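Thermostable monoacylglycerol lipase (PDB 4LHE) probably hydrolyses the ester bond of monoacylglycerols, releasing a free fatty acid and glycerol, as a heat-stable lipase of the alpha/beta hydrolase fold. Local coordinates at residues Glu12-Glu17 with Leu39-Ala44. Residues are numbered along the deposited sequence; the frame is centred on the assembly and turned at random.
Sequences EPFYAE and LAEAYA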
loop_
_atom_site.group_PDB
_atom_site.type_symbol
_atom_site.label_atom_id
_atom_site.label_comp_id
_atom_site.label_asym_id
_atom_site.label_seq_id
_atom_site.Cartn_x
_atom_site.Cartn_y
_atom_site.Cartn_z
ATOM N N GLU A 12 6.778 -9.881 -9.967
ATOM C CA GLU A 12 8.172 -9.533 -9.708
ATOM C C GLU A 12 8.288 -8.080 -9.245
ATOM O O GLU A 12 7.552 -7.198 -9.720
ATOM C CB GLU A 12 9.026 -9.735 -10.970
ATOM C CG GLU A 12 8.971 -11.143 -11.572
ATOM C CD GLU A 12 7.768 -11.344 -12.489
ATOM O OE1 GLU A 12 6.943 -10.411 -12.612
ATOM O OE2 GLU A 12 7.649 -12.438 -13.088
ATOM N N PRO A 13 9.217 -7.815 -8.317
ATOM C CA PRO A 13 9.492 -6.417 -7.954
ATOM C C PRO A 13 10.073 -5.613 -9.130
ATOM O O PRO A 13 10.455 -6.193 -10.146
ATOM C CB PRO A 13 10.515 -6.548 -6.818
ATOM C CG PRO A 13 11.185 -7.883 -7.069
ATOM C CD PRO A 13 10.084 -8.766 -7.592
ATOM N N PHE A 14 10.129 -4.289 -8.985
ATOM C CA PHE A 14 10.564 -3.407 -10.057
ATOM C C PHE A 14 11.452 -2.320 -9.470
ATOM O O PHE A 14 11.039 -1.590 -8.564
ATOM C CB PHE A 14 9.344 -2.811 -10.791
ATOM C CG PHE A 14 9.687 -1.704 -11.760
ATOM C CD1 PHE A 14 10.389 -1.968 -12.925
ATOM C CD2 PHE A 14 9.292 -0.401 -11.510
ATOM C CE1 PHE A 14 10.698 -0.943 -13.812
ATOM C CE2 PHE A 14 9.605 0.621 -12.393
ATOM C CZ PHE A 14 10.305 0.350 -13.541
ATOM N N TYR A 15 12.686 -2.237 -9.974
ATOM C CA TYR A 15 13.619 -1.186 -9.578
ATOM C C TYR A 15 14.076 -0.392 -10.803
ATOM O O TYR A 15 14.302 -0.967 -11.872
ATOM C CB TYR A 15 14.849 -1.789 -8.882
ATOM C CG TYR A 15 14.511 -2.663 -7.691
ATOM C CD1 TYR A 15 14.523 -2.141 -6.400
ATOM C CD2 TYR A 15 14.176 -4.004 -7.858
ATOM C CE1 TYR A 15 14.217 -2.928 -5.306
ATOM C CE2 TYR A 15 13.864 -4.802 -6.765
ATOM C CZ TYR A 15 13.882 -4.251 -5.494
ATOM O OH TYR A 15 13.583 -5.031 -4.401
ATOM N N ALA A 16 14.209 0.925 -10.646
ATOM C CA ALA A 16 14.747 1.767 -11.715
ATOM C C ALA A 16 15.451 2.977 -11.147
ATOM O O ALA A 16 14.869 3.731 -10.350
ATOM C CB ALA A 16 13.663 2.192 -12.698
ATOM N N GLU A 17 16.701 3.161 -11.569
ATOM C CA GLU A 17 17.538 4.258 -11.100
ATOM C C GLU A 17 17.763 5.439 -12.022
ATOM O O GLU A 17 18.593 5.384 -12.930
ATOM C CB GLU A 17 18.967 3.781 -10.859
ATOM C CG GLU A 17 19.071 2.608 -9.923
ATOM C CD GLU A 17 20.407 2.582 -9.202
ATOM O OE1 GLU A 17 21.095 3.631 -9.186
ATOM O OE2 GLU A 17 20.758 1.519 -8.650
ATOM N N LEU A 39 1.820 2.676 -11.897
ATOM C CA LEU A 39 2.327 3.875 -11.245
ATOM C C LEU A 39 3.853 3.922 -11.308
ATOM O O LEU A 39 4.436 4.933 -11.719
ATOM C CB LEU A 39 1.860 3.938 -9.771
ATOM C CG LEU A 39 0.472 4.499 -9.488
ATOM C CD1 LEU A 39 -0.600 3.709 -10.180
ATOM C CD2 LEU A 39 0.205 4.512 -7.973
ATOM N N ALA A 40 4.499 2.831 -10.894
ATOM C CA ALA A 40 5.959 2.776 -10.844
ATOM C C ALA A 40 6.584 3.093 -12.208
ATOM O O ALA A 40 7.551 3.877 -12.300
ATOM C CB ALA A 40 6.398 1.412 -10.369
ATOM N N GLU A 41 6.029 2.496 -13.260
ATOM C CA GLU A 41 6.511 2.730 -14.617
ATOM C C GLU A 41 6.334 4.175 -15.079
ATOM O O GLU A 41 7.269 4.765 -15.632
ATOM C CB GLU A 41 5.906 1.722 -15.613
ATOM C CG GLU A 41 6.404 0.279 -15.380
ATOM C CD GLU A 41 5.789 -0.744 -16.332
ATOM O OE1 GLU A 41 5.074 -0.341 -17.277
ATOM O OE2 GLU A 41 6.035 -1.961 -16.150
ATOM N N ALA A 42 5.152 4.749 -14.846
ATOM C CA ALA A 42 4.926 6.181 -15.101
ATOM C C ALA A 42 5.850 7.139 -14.325
ATOM O O ALA A 42 6.275 8.162 -14.880
ATOM C CB ALA A 42 3.474 6.547 -14.870
ATOM N N TYR A 43 6.164 6.834 -13.062
ATOM C CA TYR A 43 7.053 7.719 -12.289
ATOM C C TYR A 43 8.514 7.598 -12.756
ATOM O O TYR A 43 9.257 8.584 -12.778
ATOM C CB TYR A 43 6.935 7.476 -10.771
ATOM C CG TYR A 43 5.515 7.581 -10.214
ATOM C CD1 TYR A 43 4.537 8.333 -10.855
ATOM C CD2 TYR A 43 5.162 6.904 -9.055
ATOM C CE1 TYR A 43 3.237 8.415 -10.341
ATOM C CE2 TYR A 43 3.882 6.980 -8.542
ATOM C CZ TYR A 43 2.923 7.730 -9.191
ATOM O OH TYR A 43 1.641 7.782 -8.665
ATOM N N ALA A 44 8.906 6.384 -13.122
ATOM C CA ALA A 44 10.233 6.132 -13.675
ATOM C C ALA A 44 10.413 6.893 -14.994
ATOM O O ALA A 44 11.452 7.512 -15.236
ATOM C CB ALA A 44 10.431 4.643 -13.876
#
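Phe14 reaches across to helix 37-45 and touches Ala40, Glu41 and Ala44 with its ring. Its CB leaves strand 14-16 toward that helix, and CG, placed anti to the backbone N (chi1 170°), carries the ring out from the strand to the helix. From there the ring runs on to the helix by its CD2 side. CD2 comes down on Ala40 CB at 3.6 Å, the closest touch between the two segments, and CE2 lies 3.9 Å from both that methyl and Ala40 O. Ala40 CB meets the ring obliquely. CE2 also comes within 4.1 Å of Glu41 N, with no bond made there. At the tip, CZ reaches Ala44 CB at 4.3 Å, and this methyl does sit at the ring edge, near its plane. The Glu41 side chain meets the ring through CG, which lies over one face, offset toward the rim. One helical turn thus presents two methyls to one phenyl, and two residues further along the strand Ala16 CB meets Ala44 CB at 4.2 Å.

The side-chain contacts are mainly apolar, methyl groups against a phenyl ring. The axes of strand 14-16 and helical segment 39-44 run nearly parallel, 5° apart and 9.6 Å at closest approach, the spacing of a helix layered on a sheet. Strand 14-16 is an outermost strand of the alpha/beta hydrolase sheet, paired antiparallel with strand 49-52, whose Val50 touches both Phe14 and Ala40. Tyr43 packs edge-to-face with Phe245 of helix 234-247, and Leu39 and Ala40 both touch Leu25 of strand 21-26.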